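Local coordinates for hypothetical protein (Fusobacterium nucleatum subsp. nucleatum, PDB 2GSL), which is probably a magnesium-dependent ribonuclease of the MrnC family, built on a ribonuclease III domain, that may take part in RNA processing, at residues S14-A19 against E98-E103; E70-I75 against L112-E117; I25-I30 against K46-K51; V52-Q57 against M94-A99. One frame throughout, in Å; residues are numbered along the deposited sequence.

Contact 1: residues S14-A19 against E98-E103. With MG (magnesium ion), chain G.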
loop_
_atom_site.group_PDB
_atom_site.type_symbol
_atom_site.label_atom_id
_atom_site.label_comp_id
_atom_site.label_asym_id
_atom_site.label_seq_id
_atom_site.Cartn_x
_atom_site.Cartn_y
_atom_site.Cartn_z
ATOM N N SER A 14 -1.642 -5.145 18.003
ATOM C CA SER A 14 -1.007 -3.986 18.619
ATOM C C SER A 14 -1.211 -2.780 17.708
ATOM O O SER A 14 -1.415 -2.925 16.498
ATOM C CB SER A 14 0.487 -4.213 18.785
ATOM O OG SER A 14 1.138 -4.015 17.546
ATOM N N GLY A 15 -1.144 -1.588 18.288
ATOM C CA GLY A 15 -1.325 -0.382 17.498
ATOM C C GLY A 15 -0.246 -0.234 16.446
ATOM O O GLY A 15 -0.420 0.479 15.459
ATOM N N LEU A 16 0.865 -0.927 16.657
ATOM C CA LEU A 16 1.990 -0.872 15.747
ATOM C C LEU A 16 1.765 -1.788 14.567
ATOM O O LEU A 16 2.300 -1.571 13.484
ATOM C CB LEU A 16 3.251 -1.297 16.478
ATOM C CG LEU A 16 4.469 -0.447 16.170
ATOM C CD1 LEU A 16 4.154 1.016 16.440
ATOM C CD2 LEU A 16 5.630 -0.918 17.023
ATOM N N GLU A 17 0.993 -2.840 14.786
ATOM C CA GLU A 17 0.709 -3.767 13.708
ATOM C C GLU A 17 -0.314 -3.174 12.763
ATOM O O GLU A 17 -0.209 -3.324 11.548
ATOM C CB GLU A 17 0.209 -5.086 14.264
ATOM C CG GLU A 17 1.344 -5.976 14.663
ATOM C CD GLU A 17 0.886 -7.127 15.507
ATOM O OE1 GLU A 17 0.253 -6.854 16.555
ATOM O OE2 GLU A 17 1.164 -8.290 15.127
ATOM N N LEU A 18 -1.304 -2.495 13.331
ATOM C CA LEU A 18 -2.335 -1.867 12.527
ATOM C C LEU A 18 -1.720 -0.731 11.722
ATOM O O LEU A 18 -1.937 -0.620 10.517
ATOM C CB LEU A 18 -3.455 -1.331 13.425
ATOM C CG LEU A 18 -4.176 -2.370 14.295
ATOM C CD1 LEU A 18 -4.971 -1.645 15.363
ATOM C CD2 LEU A 18 -5.093 -3.255 13.436
ATOM N N ALA A 19 -0.948 0.112 12.394
ATOM C CA ALA A 19 -0.296 1.250 11.746
ATOM C C ALA A 19 0.565 0.802 10.565
ATOM O O ALA A 19 0.784 1.559 9.618
ATOM C CB ALA A 19 0.570 1.995 12.764
ATOM N N GLU A 98 0.582 10.780 16.502
ATOM C CA GLU A 98 -0.717 10.953 15.869
ATOM C C GLU A 98 -0.704 10.406 14.448
ATOM O O GLU A 98 -1.742 10.035 13.909
ATOM C CB GLU A 98 -1.108 12.425 15.864
ATOM C CG GLU A 98 -1.596 12.920 17.215
ATOM C CD GLU A 98 -1.597 14.433 17.312
ATOM O OE1 GLU A 98 -2.096 14.969 18.338
ATOM O OE2 GLU A 98 -1.090 15.088 16.364
ATOM N N ALA A 99 0.481 10.338 13.853
ATOM C CA ALA A 99 0.612 9.812 12.506
ATOM C C ALA A 99 0.403 8.301 12.534
ATOM O O ALA A 99 -0.157 7.704 11.605
ATOM C CB ALA A 99 1.993 10.142 11.948
ATOM N N THR A 100 0.875 7.687 13.610
ATOM C CA THR A 100 0.749 6.250 13.816
ATOM C C THR A 100 -0.674 5.924 14.245
ATOM O O THR A 100 -1.251 4.926 13.832
ATOM C CB THR A 100 1.689 5.794 14.910
ATOM O OG1 THR A 100 3.024 6.176 14.560
ATOM C CG2 THR A 100 1.608 4.281 15.081
ATOM N N ALA A 101 -1.229 6.780 15.089
ATOM C CA ALA A 101 -2.578 6.580 15.563
ATOM C C ALA A 101 -3.509 6.624 14.356
ATOM O O ALA A 101 -4.462 5.843 14.260
ATOM C CB ALA A 101 -2.949 7.664 16.572
ATOM N N LEU A 102 -3.227 7.544 13.437
ATOM C CA LEU A 102 -4.034 7.679 12.232
ATOM C C LEU A 102 -3.892 6.413 11.380
ATOM O O LEU A 102 -4.892 5.855 10.931
ATOM C CB LEU A 102 -3.606 8.929 11.440
ATOM C CG LEU A 102 -4.286 9.421 10.142
ATOM C CD1 LEU A 102 -3.765 8.633 8.958
ATOM C CD2 LEU A 102 -5.780 9.342 10.253
ATOM N N GLU A 103 -2.668 5.937 11.174
ATOM C CA GLU A 103 -2.484 4.727 10.370
ATOM C C GLU A 103 -3.023 3.495 11.097
ATOM O O GLU A 103 -3.276 2.460 10.483
ATOM C CB GLU A 103 -1.002 4.500 10.032
ATOM C CG GLU A 103 -0.341 5.649 9.314
ATOM C CD GLU A 103 1.025 5.304 8.770
ATOM O OE1 GLU A 103 1.249 5.571 7.565
ATOM O OE2 GLU A 103 1.884 4.777 9.525
HETATM MG MG MG G . 3.492 6.240 7.409
HETATM O O HOH W 1 4.475 4.550 8.596
HETATM O O HOH W 2 2.778 7.230 5.392
HETATM O O HOH W 3 5.647 6.262 6.474
#

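Contact 2: residues E70-I75 against L112-E117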
loop_
_atom_site.group_PDB
_atom_site.type_symbol
_atom_site.label_atom_id
_atom_site.label_comp_id
_atom_site.label_asym_id
_atom_site.label_seq_id
_atom_site.Cartn_x
_atom_site.Cartn_y
_atom_site.Cartn_z
ATOM N N GLU A 70 -16.676 5.462 18.748
ATOM C CA GLU A 70 -15.980 5.098 19.980
ATOM C C GLU A 70 -14.866 4.074 19.769
ATOM O O GLU A 70 -13.721 4.285 20.186
ATOM C CB GLU A 70 -16.989 4.547 20.995
ATOM C CG GLU A 70 -17.551 5.587 21.946
ATOM C CD GLU A 70 -16.503 6.087 22.928
ATOM O OE1 GLU A 70 -16.808 7.018 23.710
ATOM O OE2 GLU A 70 -15.373 5.542 22.917
ATOM N N GLU A 71 -15.219 2.959 19.132
ATOM C CA GLU A 71 -14.277 1.872 18.864
ATOM C C GLU A 71 -12.950 2.348 18.265
ATOM O O GLU A 71 -11.881 1.817 18.583
ATOM C CB GLU A 71 -14.937 0.850 17.931
ATOM C CG GLU A 71 -13.995 -0.168 17.302
ATOM C CD GLU A 71 -14.732 -1.154 16.405
ATOM O OE1 GLU A 71 -15.560 -0.712 15.566
ATOM O OE2 GLU A 71 -14.474 -2.374 16.534
ATOM N N PHE A 72 -13.028 3.355 17.403
ATOM C CA PHE A 72 -11.853 3.897 16.748
ATOM C C PHE A 72 -11.102 4.872 17.629
ATOM O O PHE A 72 -9.871 4.877 17.654
ATOM C CB PHE A 72 -12.265 4.567 15.442
ATOM C CG PHE A 72 -12.838 3.614 14.451
ATOM C CD1 PHE A 72 -14.106 3.809 13.926
ATOM C CD2 PHE A 72 -12.125 2.478 14.084
ATOM C CE1 PHE A 72 -14.657 2.875 13.047
ATOM C CE2 PHE A 72 -12.662 1.542 13.213
ATOM C CZ PHE A 72 -13.925 1.735 12.693
ATOM N N LYS A 73 -11.844 5.704 18.347
ATOM C CA LYS A 73 -11.230 6.677 19.234
ATOM C C LYS A 73 -10.269 5.968 20.195
ATOM O O LYS A 73 -9.191 6.485 20.505
ATOM C CB LYS A 73 -12.307 7.421 20.027
ATOM C CG LYS A 73 -13.263 8.261 19.191
ATOM C CD LYS A 73 -14.102 9.166 20.087
ATOM C CE LYS A 73 -14.680 10.349 19.313
ATOM N NZ LYS A 73 -15.351 11.355 20.209
ATOM N N VAL A 74 -10.671 4.779 20.653
ATOM C CA VAL A 74 -9.875 3.959 21.569
ATOM C C VAL A 74 -8.557 3.564 20.900
ATOM O O VAL A 74 -7.469 3.814 21.436
ATOM C CB VAL A 74 -10.654 2.658 21.986
ATOM C CG1 VAL A 74 -9.808 1.793 22.922
ATOM C CG2 VAL A 74 -11.960 3.026 22.684
ATOM N N ILE A 75 -8.671 2.946 19.725
ATOM C CA ILE A 75 -7.511 2.510 18.960
ATOM C C ILE A 75 -6.567 3.681 18.734
ATOM O O ILE A 75 -5.356 3.576 18.953
ATOM C CB ILE A 75 -7.938 1.932 17.603
ATOM C CG1 ILE A 75 -8.808 0.703 17.839
ATOM C CG2 ILE A 75 -6.714 1.588 16.764
ATOM C CD1 ILE A 75 -9.261 0.032 16.582
ATOM N N LEU A 112 -11.899 -4.416 9.504
ATOM C CA LEU A 112 -13.301 -4.531 9.886
ATOM C C LEU A 112 -14.205 -4.270 8.699
ATOM O O LEU A 112 -15.329 -3.802 8.865
ATOM C CB LEU A 112 -13.665 -3.536 10.985
ATOM C CG LEU A 112 -13.125 -3.843 12.370
ATOM C CD1 LEU A 112 -13.566 -2.760 13.329
ATOM C CD2 LEU A 112 -13.621 -5.204 12.808
ATOM N N LYS A 113 -13.713 -4.558 7.501
ATOM C CA LYS A 113 -14.505 -4.345 6.295
ATOM C C LYS A 113 -15.166 -2.963 6.226
ATOM O O LYS A 113 -16.095 -2.758 5.444
ATOM C CB LYS A 113 -15.584 -5.428 6.173
ATOM C CG LYS A 113 -15.154 -6.681 5.416
ATOM C CD LYS A 113 -14.054 -7.432 6.131
ATOM C CE LYS A 113 -13.697 -8.723 5.395
ATOM N NZ LYS A 113 -13.160 -8.475 4.020
ATOM N N LYS A 114 -14.693 -2.020 7.039
ATOM C CA LYS A 114 -15.246 -0.671 7.040
ATOM C C LYS A 114 -14.542 0.238 6.025
ATOM O O LYS A 114 -14.258 1.407 6.302
ATOM C CB LYS A 114 -15.168 -0.077 8.448
ATOM C CG LYS A 114 -16.280 -0.567 9.372
ATOM C CD LYS A 114 -16.084 -0.095 10.808
ATOM C CE LYS A 114 -17.328 -0.335 11.652
ATOM N NZ LYS A 114 -18.434 0.566 11.246
ATOM N N GLU A 115 -14.284 -0.308 4.840
ATOM C CA GLU A 115 -13.613 0.424 3.777
ATOM C C GLU A 115 -14.400 1.667 3.361
ATOM O O GLU A 115 -13.879 2.537 2.661
ATOM C CB GLU A 115 -13.380 -0.494 2.562
ATOM C CG GLU A 115 -11.899 -0.764 2.212
ATOM C CD GLU A 115 -11.324 0.243 1.204
ATOM O OE1 GLU A 115 -11.814 0.282 0.053
ATOM O OE2 GLU A 115 -10.385 0.994 1.558
ATOM N N GLU A 116 -15.653 1.765 3.785
ATOM C CA GLU A 116 -16.445 2.937 3.427
ATOM C C GLU A 116 -16.105 4.091 4.361
ATOM O O GLU A 116 -16.298 5.260 4.027
ATOM C CB GLU A 116 -17.944 2.633 3.514
ATOM C CG GLU A 116 -18.817 3.848 3.226
ATOM C CD GLU A 116 -18.620 4.394 1.815
ATOM O OE1 GLU A 116 -19.026 5.550 1.564
ATOM O OE2 GLU A 116 -18.068 3.663 0.959
ATOM N N GLU A 117 -15.606 3.743 5.542
ATOM C CA GLU A 117 -15.226 4.731 6.543
ATOM C C GLU A 117 -13.880 5.333 6.147
ATOM O O GLU A 117 -13.571 6.477 6.483
ATOM C CB GLU A 117 -15.129 4.065 7.917
ATOM C CG GLU A 117 -16.460 3.542 8.453
ATOM C CD GLU A 117 -17.300 4.630 9.101
ATOM O OE1 GLU A 117 -17.540 5.669 8.450
ATOM O OE2 GLU A 117 -17.726 4.443 10.265
#

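Contact 3: residues I25-I30 against K46-K51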
loop_
_atom_site.group_PDB
_atom_site.type_symbol
_atom_site.label_atom_id
_atom_site.label_comp_id
_atom_site.label_asym_id
_atom_site.label_seq_id
_atom_site.Cartn_x
_atom_site.Cartn_y
_atom_site.Cartn_z
ATOM N N ILE A 25 -2.119 1.023 3.337
ATOM C CA ILE A 25 -3.473 1.364 2.892
ATOM C C ILE A 25 -3.528 2.836 2.497
ATOM O O ILE A 25 -4.164 3.208 1.500
ATOM C CB ILE A 25 -4.522 1.088 4.023
ATOM C CG1 ILE A 25 -4.533 -0.405 4.375
ATOM C CG2 ILE A 25 -5.922 1.475 3.582
ATOM C CD1 ILE A 25 -5.351 -0.729 5.591
ATOM N N TRP A 26 -2.859 3.670 3.295
ATOM C CA TRP A 26 -2.816 5.116 3.059
ATOM C C TRP A 26 -2.084 5.400 1.758
ATOM O O TRP A 26 -2.608 6.128 0.907
ATOM C CB TRP A 26 -2.107 5.826 4.219
ATOM C CG TRP A 26 -2.253 7.304 4.216
ATOM C CD1 TRP A 26 -1.318 8.213 3.845
ATOM C CD2 TRP A 26 -3.406 8.054 4.622
ATOM N NE1 TRP A 26 -1.815 9.489 3.988
ATOM C CE2 TRP A 26 -3.099 9.414 4.454
ATOM C CE3 TRP A 26 -4.677 7.703 5.087
ATOM C CZ2 TRP A 26 -4.003 10.425 4.767
ATOM C CZ3 TRP A 26 -5.580 8.708 5.397
ATOM C CH2 TRP A 26 -5.244 10.049 5.226
ATOM N N GLU A 27 -0.893 4.826 1.583
ATOM C CA GLU A 27 -0.158 5.077 0.341
ATOM C C GLU A 27 -1.052 4.772 -0.846
ATOM O O GLU A 27 -1.293 5.641 -1.685
ATOM C CB GLU A 27 1.135 4.244 0.250
ATOM C CG GLU A 27 2.405 5.021 0.609
ATOM C CD GLU A 27 3.159 5.581 -0.602
ATOM O OE1 GLU A 27 2.596 6.374 -1.378
ATOM O OE2 GLU A 27 4.345 5.240 -0.787
ATOM N N LEU A 28 -1.566 3.545 -0.897
ATOM C CA LEU A 28 -2.432 3.101 -1.998
ATOM C C LEU A 28 -3.497 4.114 -2.383
ATOM O O LEU A 28 -3.590 4.503 -3.541
ATOM C CB LEU A 28 -3.114 1.778 -1.640
ATOM C CG LEU A 28 -3.968 1.167 -2.738
ATOM C CD1 LEU A 28 -3.163 1.116 -4.036
ATOM C CD2 LEU A 28 -4.396 -0.210 -2.322
ATOM N N GLU A 29 -4.302 4.529 -1.415
ATOM C CA GLU A 29 -5.343 5.494 -1.680
ATOM C C GLU A 29 -4.767 6.799 -2.232
ATOM O O GLU A 29 -5.295 7.338 -3.206
ATOM C CB GLU A 29 -6.149 5.752 -0.412
ATOM C CG GLU A 29 -7.042 4.586 -0.038
ATOM C CD GLU A 29 -7.870 4.084 -1.221
ATOM O OE1 GLU A 29 -7.669 2.919 -1.652
ATOM O OE2 GLU A 29 -8.712 4.866 -1.716
ATOM N N ILE A 30 -3.681 7.300 -1.637
ATOM C CA ILE A 30 -3.075 8.552 -2.110
ATOM C C ILE A 30 -2.530 8.411 -3.531
ATOM O O ILE A 30 -2.778 9.266 -4.380
ATOM C CB ILE A 30 -1.942 9.050 -1.157
ATOM C CG1 ILE A 30 -2.542 9.443 0.193
ATOM C CG2 ILE A 30 -1.244 10.261 -1.742
ATOM C CD1 ILE A 30 -3.708 10.407 0.096
ATOM N N LYS A 46 6.089 13.744 -5.896
ATOM C CA LYS A 46 6.086 14.943 -5.065
ATOM C C LYS A 46 4.743 15.171 -4.367
ATOM O O LYS A 46 4.713 15.496 -3.179
ATOM C CB LYS A 46 6.435 16.166 -5.914
ATOM C CG LYS A 46 6.362 17.486 -5.165
ATOM C CD LYS A 46 6.703 18.661 -6.066
ATOM C CE LYS A 46 5.687 18.838 -7.174
ATOM N NZ LYS A 46 6.164 19.868 -8.146
ATOM N N TYR A 47 3.644 15.014 -5.104
ATOM C CA TYR A 47 2.299 15.198 -4.532
ATOM C C TYR A 47 1.933 14.088 -3.543
ATOM O O TYR A 47 1.180 14.315 -2.590
ATOM C CB TYR A 47 1.219 15.236 -5.629
ATOM C CG TYR A 47 1.148 16.533 -6.401
ATOM C CD1 TYR A 47 2.235 16.976 -7.148
ATOM C CD2 TYR A 47 -0.007 17.316 -6.391
ATOM C CE1 TYR A 47 2.181 18.164 -7.868
ATOM C CE2 TYR A 47 -0.073 18.512 -7.112
ATOM C CZ TYR A 47 1.032 18.927 -7.850
ATOM O OH TYR A 47 1.004 20.104 -8.572
ATOM N N VAL A 48 2.458 12.890 -3.790
ATOM C CA VAL A 48 2.192 11.748 -2.932
ATOM C C VAL A 48 2.871 11.934 -1.582
ATOM O O VAL A 48 2.225 11.813 -0.536
ATOM C CB VAL A 48 2.692 10.445 -3.569
ATOM C CG1 VAL A 48 2.476 9.289 -2.616
ATOM C CG2 VAL A 48 1.957 10.195 -4.877
ATOM N N LYS A 49 4.169 12.239 -1.614
ATOM C CA LYS A 49 4.946 12.438 -0.395
ATOM C C LYS A 49 4.370 13.543 0.465
ATOM O O LYS A 49 4.505 13.542 1.694
ATOM C CB LYS A 49 6.399 12.783 -0.722
ATOM C CG LYS A 49 7.169 11.656 -1.358
ATOM C CD LYS A 49 8.651 11.971 -1.446
ATOM C CE LYS A 49 9.411 10.825 -2.130
ATOM N NZ LYS A 49 10.888 11.064 -2.243
ATOM N N ALA A 50 3.727 14.496 -0.189
ATOM C CA ALA A 50 3.145 15.609 0.519
ATOM C C ALA A 50 2.044 15.157 1.454
ATOM O O ALA A 50 1.933 15.684 2.551
ATOM C CB ALA A 50 2.607 16.632 -0.474
ATOM N N LYS A 51 1.227 14.189 1.050
ATOM C CA LYS A 51 0.142 13.763 1.939
ATOM C C LYS A 51 0.389 12.414 2.577
ATOM O O LYS A 51 -0.516 11.823 3.154
ATOM C CB LYS A 51 -1.204 13.693 1.205
ATOM C CG LYS A 51 -1.374 14.615 0.031
ATOM C CD LYS A 51 -1.209 16.070 0.379
ATOM C CE LYS A 51 -1.305 16.890 -0.912
ATOM N NZ LYS A 51 -0.445 16.281 -2.003
#

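Contact 4: residues V52-Q57 against M94-A99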
loop_
_atom_site.group_PDB
_atom_site.type_symbol
_atom_site.label_atom_id
_atom_site.label_comp_id
_atom_site.label_asym_id
_atom_site.label_seq_id
_atom_site.Cartn_x
_atom_site.Cartn_y
_atom_site.Cartn_z
ATOM N N VAL A 52 1.616 11.938 2.483
ATOM C CA VAL A 52 1.974 10.653 3.039
ATOM C C VAL A 52 2.903 10.792 4.268
ATOM O O VAL A 52 3.175 9.809 4.957
ATOM C CB VAL A 52 2.644 9.805 1.928
ATOM C CG1 VAL A 52 4.084 9.486 2.285
ATOM C CG2 VAL A 52 1.837 8.547 1.670
ATOM N N ASN A 53 3.366 12.008 4.561
ATOM C CA ASN A 53 4.286 12.225 5.688
ATOM C C ASN A 53 3.601 12.381 7.042
ATOM O O ASN A 53 2.406 12.690 7.114
ATOM C CB ASN A 53 5.187 13.443 5.421
ATOM C CG ASN A 53 4.406 14.743 5.317
ATOM O OD1 ASN A 53 3.882 15.263 6.310
ATOM N ND2 ASN A 53 4.320 15.269 4.108
ATOM N N ALA A 54 4.363 12.176 8.117
ATOM C CA ALA A 54 3.808 12.273 9.469
ATOM C C ALA A 54 3.127 13.608 9.767
ATOM O O ALA A 54 2.042 13.629 10.363
ATOM C CB ALA A 54 4.886 11.991 10.512
ATOM N N LYS A 55 3.736 14.717 9.353
ATOM C CA LYS A 55 3.125 16.021 9.616
ATOM C C LYS A 55 1.705 16.111 9.067
ATOM O O LYS A 55 0.800 16.603 9.753
ATOM C CB LYS A 55 3.971 17.161 9.036
ATOM C CG LYS A 55 5.289 17.379 9.765
ATOM C CD LYS A 55 6.117 18.455 9.089
ATOM C CE LYS A 55 5.568 19.860 9.375
ATOM N NZ LYS A 55 5.706 20.234 10.831
ATOM N N TYR A 56 1.501 15.633 7.840
ATOM C CA TYR A 56 0.170 15.690 7.245
ATOM C C TYR A 56 -0.808 14.719 7.919
ATOM O O TYR A 56 -1.872 15.128 8.383
ATOM C CB TYR A 56 0.234 15.429 5.734
ATOM C CG TYR A 56 -1.056 15.775 5.017
ATOM C CD1 TYR A 56 -2.069 14.829 4.879
ATOM C CD2 TYR A 56 -1.295 17.072 4.550
ATOM C CE1 TYR A 56 -3.285 15.157 4.309
ATOM C CE2 TYR A 56 -2.515 17.413 3.975
ATOM C CZ TYR A 56 -3.510 16.446 3.863
ATOM O OH TYR A 56 -4.746 16.773 3.341
ATOM N N GLN A 57 -0.464 13.440 7.995
ATOM C CA GLN A 57 -1.385 12.509 8.635
ATOM C C GLN A 57 -1.815 13.069 9.995
ATOM O O GLN A 57 -2.960 12.881 10.418
ATOM C CB GLN A 57 -0.733 11.148 8.818
ATOM C CG GLN A 57 0.214 10.806 7.717
ATOM C CD GLN A 57 0.428 9.325 7.590
ATOM O OE1 GLN A 57 -0.501 8.590 7.258
ATOM N NE2 GLN A 57 1.654 8.867 7.851
HETATM N N MSE A 94 4.859 14.237 19.213
HETATM C CA MSE A 94 3.399 14.266 19.169
HETATM C C MSE A 94 2.833 13.991 17.762
HETATM O O MSE A 94 1.893 13.213 17.608
HETATM C CB MSE A 94 2.893 15.627 19.660
HETATM C CG MSE A 94 1.384 15.713 19.801
HETATM SE SE MSE A 94 0.750 14.702 21.325
HETATM C CE MSE A 94 -0.554 15.995 21.989
ATOM N N GLU A 95 3.410 14.634 16.750
ATOM C CA GLU A 95 2.961 14.473 15.373
ATOM C C GLU A 95 3.193 13.062 14.853
ATOM O O GLU A 95 2.340 12.483 14.169
ATOM C CB GLU A 95 3.669 15.485 14.470
ATOM C CG GLU A 95 3.377 16.921 14.856
ATOM C CD GLU A 95 4.032 17.944 13.949
ATOM O OE1 GLU A 95 3.738 19.146 14.133
ATOM O OE2 GLU A 95 4.831 17.563 13.059
ATOM N N TYR A 96 4.349 12.507 15.189
ATOM C CA TYR A 96 4.692 11.165 14.756
ATOM C C TYR A 96 3.688 10.181 15.365
ATOM O O TYR A 96 3.164 9.304 14.678
ATOM C CB TYR A 96 6.117 10.836 15.199
ATOM C CG TYR A 96 6.661 9.579 14.583
ATOM C CD1 TYR A 96 6.445 8.331 15.174
ATOM C CD2 TYR A 96 7.336 9.625 13.369
ATOM C CE1 TYR A 96 6.890 7.159 14.557
ATOM C CE2 TYR A 96 7.778 8.471 12.749
ATOM C CZ TYR A 96 7.552 7.243 13.340
ATOM O OH TYR A 96 7.962 6.109 12.675
ATOM N N LYS A 97 3.415 10.345 16.655
ATOM C CA LYS A 97 2.472 9.483 17.340
ATOM C C LYS A 97 1.098 9.570 16.670
ATOM O O LYS A 97 0.518 8.550 16.294
ATOM C CB LYS A 97 2.389 9.866 18.825
ATOM C CG LYS A 97 3.679 9.556 19.603
ATOM C CD LYS A 97 3.934 10.541 20.752
ATOM C CE LYS A 97 2.943 10.402 21.925
ATOM N NZ LYS A 97 3.265 9.313 22.914
ATOM N N GLU A 98 0.582 10.780 16.502
ATOM C CA GLU A 98 -0.717 10.953 15.869
ATOM C C GLU A 98 -0.704 10.406 14.448
ATOM O O GLU A 98 -1.742 10.035 13.909
ATOM C CB GLU A 98 -1.108 12.425 15.864
ATOM C CG GLU A 98 -1.596 12.920 17.215
ATOM C CD GLU A 98 -1.597 14.433 17.312
ATOM O OE1 GLU A 98 -2.096 14.969 18.338
ATOM O OE2 GLU A 98 -1.090 15.088 16.364
ATOM N N ALA A 99 0.481 10.338 13.853
ATOM C CA ALA A 99 0.612 9.812 12.506
ATOM C C ALA A 99 0.403 8.301 12.534
ATOM O O ALA A 99 -0.157 7.704 11.605
ATOM C CB ALA A 99 1.993 10.142 11.948
#

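Contact 1: residues S14-A19 against E98-E103
The A19 methyl lies against the T100 side chain, with A19 CB 3.4 Å from T100 CG2. That threonine methyl stands anti to its own backbone N, while OG1 turns back along the helix to Y96 O, an arrangement that gives carbon to A19 and satisfies the hydroxyl within the helix. The axes of 15-19 and 98-103 approach to 8.3 Å at 73°, and the backbones come closest at A19 and E103, whose CA atoms are 4.3 Å apart. A side chain as small as alanine suits so close a crossing, and A19 CA even directs a C-H toward E103 O, at 3.5 Å. E103 starts beside A19, and its carboxylate passes close to A19 O on the way to the metal: CG is anti to the carbonyl carbon (chi1 -57°) and the chain runs on extended. E103 OE1 binds magnesium at 2.3 Å; E103 OE2 accepts a hydrogen bond from water 1, itself a metal ligand, which ties the carboxylate to the ion a second way. At the start of the first helix S14 and E17 form a capping box: S14 OG accepts from E17 N (3.0 Å), and E17 OE1 receives S14 N (2.9 Å) and also bonds S14 OG. Further along this helix, D23, the residue assigned as the active site, completes the protein's share of the magnesium site, so the crossing brings together two acidic metal ligands from different helices, as in the catalytic centre of ribonuclease III domains.

Contact 2: residues E70-I75 against L112-E117
F72 and E117 mark the nearest approach of the two backbones, yet their CA atoms are 10.8 Å apart, so side chains alone bridge the gap between helix 70-75 and the segment 112-117, a turn that passes into a weakly bonded helix. K113 takes positive phi (48°) as the C-prime residue of a Schellman motif closing the preceding helix; the chain then turns back, and L112, K114 and E117 all start toward the helix. E71 and L112 meet tip to tip, the carboxylate resting on the leucine methyl, with E71 OE2 3.4 Å from L112 CD1. F72 and K114 cross obliquely: K114 CD lies 3.4 Å from F72 CZ, at the ring edge and near its plane. This is aliphatic packing, not a cation-pi arrangement. The lysine bends at its last torsion (chi4 -70°), which places NZ, and the ammonium stays 5.3 Å from E71 OE1. The F72 ring also packs on M109 of helix 93-111, where an aromatic residue suits the buried place. Long lysine and glutamate chains suit their partly exposed positions; E71 also has a weak, long ion pair with K8. The contact rests on van der Waals touches, several of them carboxylate oxygen against carbon, and the opposite charges of E71 and K114 probably add only a weak attraction.

Contact 3: residues I25-I30 against K46-K51
The indole of W26 points its N-H edge at the last carbonyl of the facing segment, W26 NE1 giving a hydrogen bond to K51 O of 2.8 Å. The bond is nearly straight (171°), and the oxygen lies almost in the ring plane. W26 CG is anti to the backbone N (chi1 -168°), and the far end of the ring comes nearer the facing segment than its start. One face of the indole is covered by I30 CG1 one turn later, offset toward the rim, while L102 and I106 of helix 93-111 and I122 of helix 115-127 also touch the ring; tryptophan suits such a place, combining a broad apolar surface with one polar N-H. The contact pairs helix 15-34 with helix 41-52 of the ribonuclease III domain, their local directions 139° apart and their axes 10.0 Å at closest. I30 and V48 meet between the axes, sliding past each other in opposite directions, with I30 CG2 3.9 Å from V48 CG1. E27 OE1 comes to 3.2 Å from V48 CG1, the two side chains crossing at about a right angle; E27 bends early, and its carboxylate has its main partner in R31. V48 also packs on F20 of the second subunit. K51 brings its CB near I30 CD1 and then curls away, so that K51 NZ bonds Y47 O at 2.6 Å and reaches the hydroxyl of Y34.

Contact 4: residues V52-Q57 against M94-A99
K55 and E95 are brought together by unlike chain shapes: E95 runs straight out beyond CG (chi2 -178°), whereas K55 bends at its third torsion (chi3 75°), which turns CE, and bends again at the fourth. The two side chains pass aslant, the lysine's CG and its ammonium both near the same carboxylate oxygen. K55 CG lies 3.3 Å from E95 OE2, and the ammonium comes back to it in a salt bridge, K55 NZ to E95 OE2 being 3.6 Å. Beside this charged pair lies the apolar part of the contact. A54 starts toward the facing helix and sets its methyl on that of A99, CB to CB 3.7 Å, with A54 CB also 4.4 Å from Y96 CD2. Two alanines suit the spot because the backbones are close here, 5.0 Å between the CA atoms of A54 and A99. One turn on, Q57 rests its CB on A99 CA, and its amide continues inward, where NE2 gives a weak hydrogen bond to the metal ligand E103. N53 suits the N-cap of helix 54-64: its OD1 accepts from Y56 N at 2.9 Å, while ND2 reaches back to K49 O of the helix before. The small methyls allow the close spacing of the helices, with a long ion pair toward solvent that is likely to add modestly to the attraction, and a buried amide that links the interface to the magnesium site as a second-shell partner.

Overall arrangement
All four contacts fall in one all-helical ribonuclease III domain. Contacts 1 and 4 share E98 and A99 on helix 93-111, with centres about 10 Å apart, and Q57 of contact 4 meets E103 of contact 1 beside the magnesium ion. Contact 3 uses helix 15-34, as contact 1 does, on the opposite side of the chain's centre, and joins contact 4 where W26 meets Q57. Contact 2, about 20 Å from contact 3 between centres, touches contact 1 through L18 and I75. Along the chain contact 3 closes first, whereas contacts 1 and 2 interleave. Helix 93-111 thus carries contacts 1 and 4 and, with E103, one of the two acidic ligands of the magnesium site; contacts 1 and 3 also reach the second subunit.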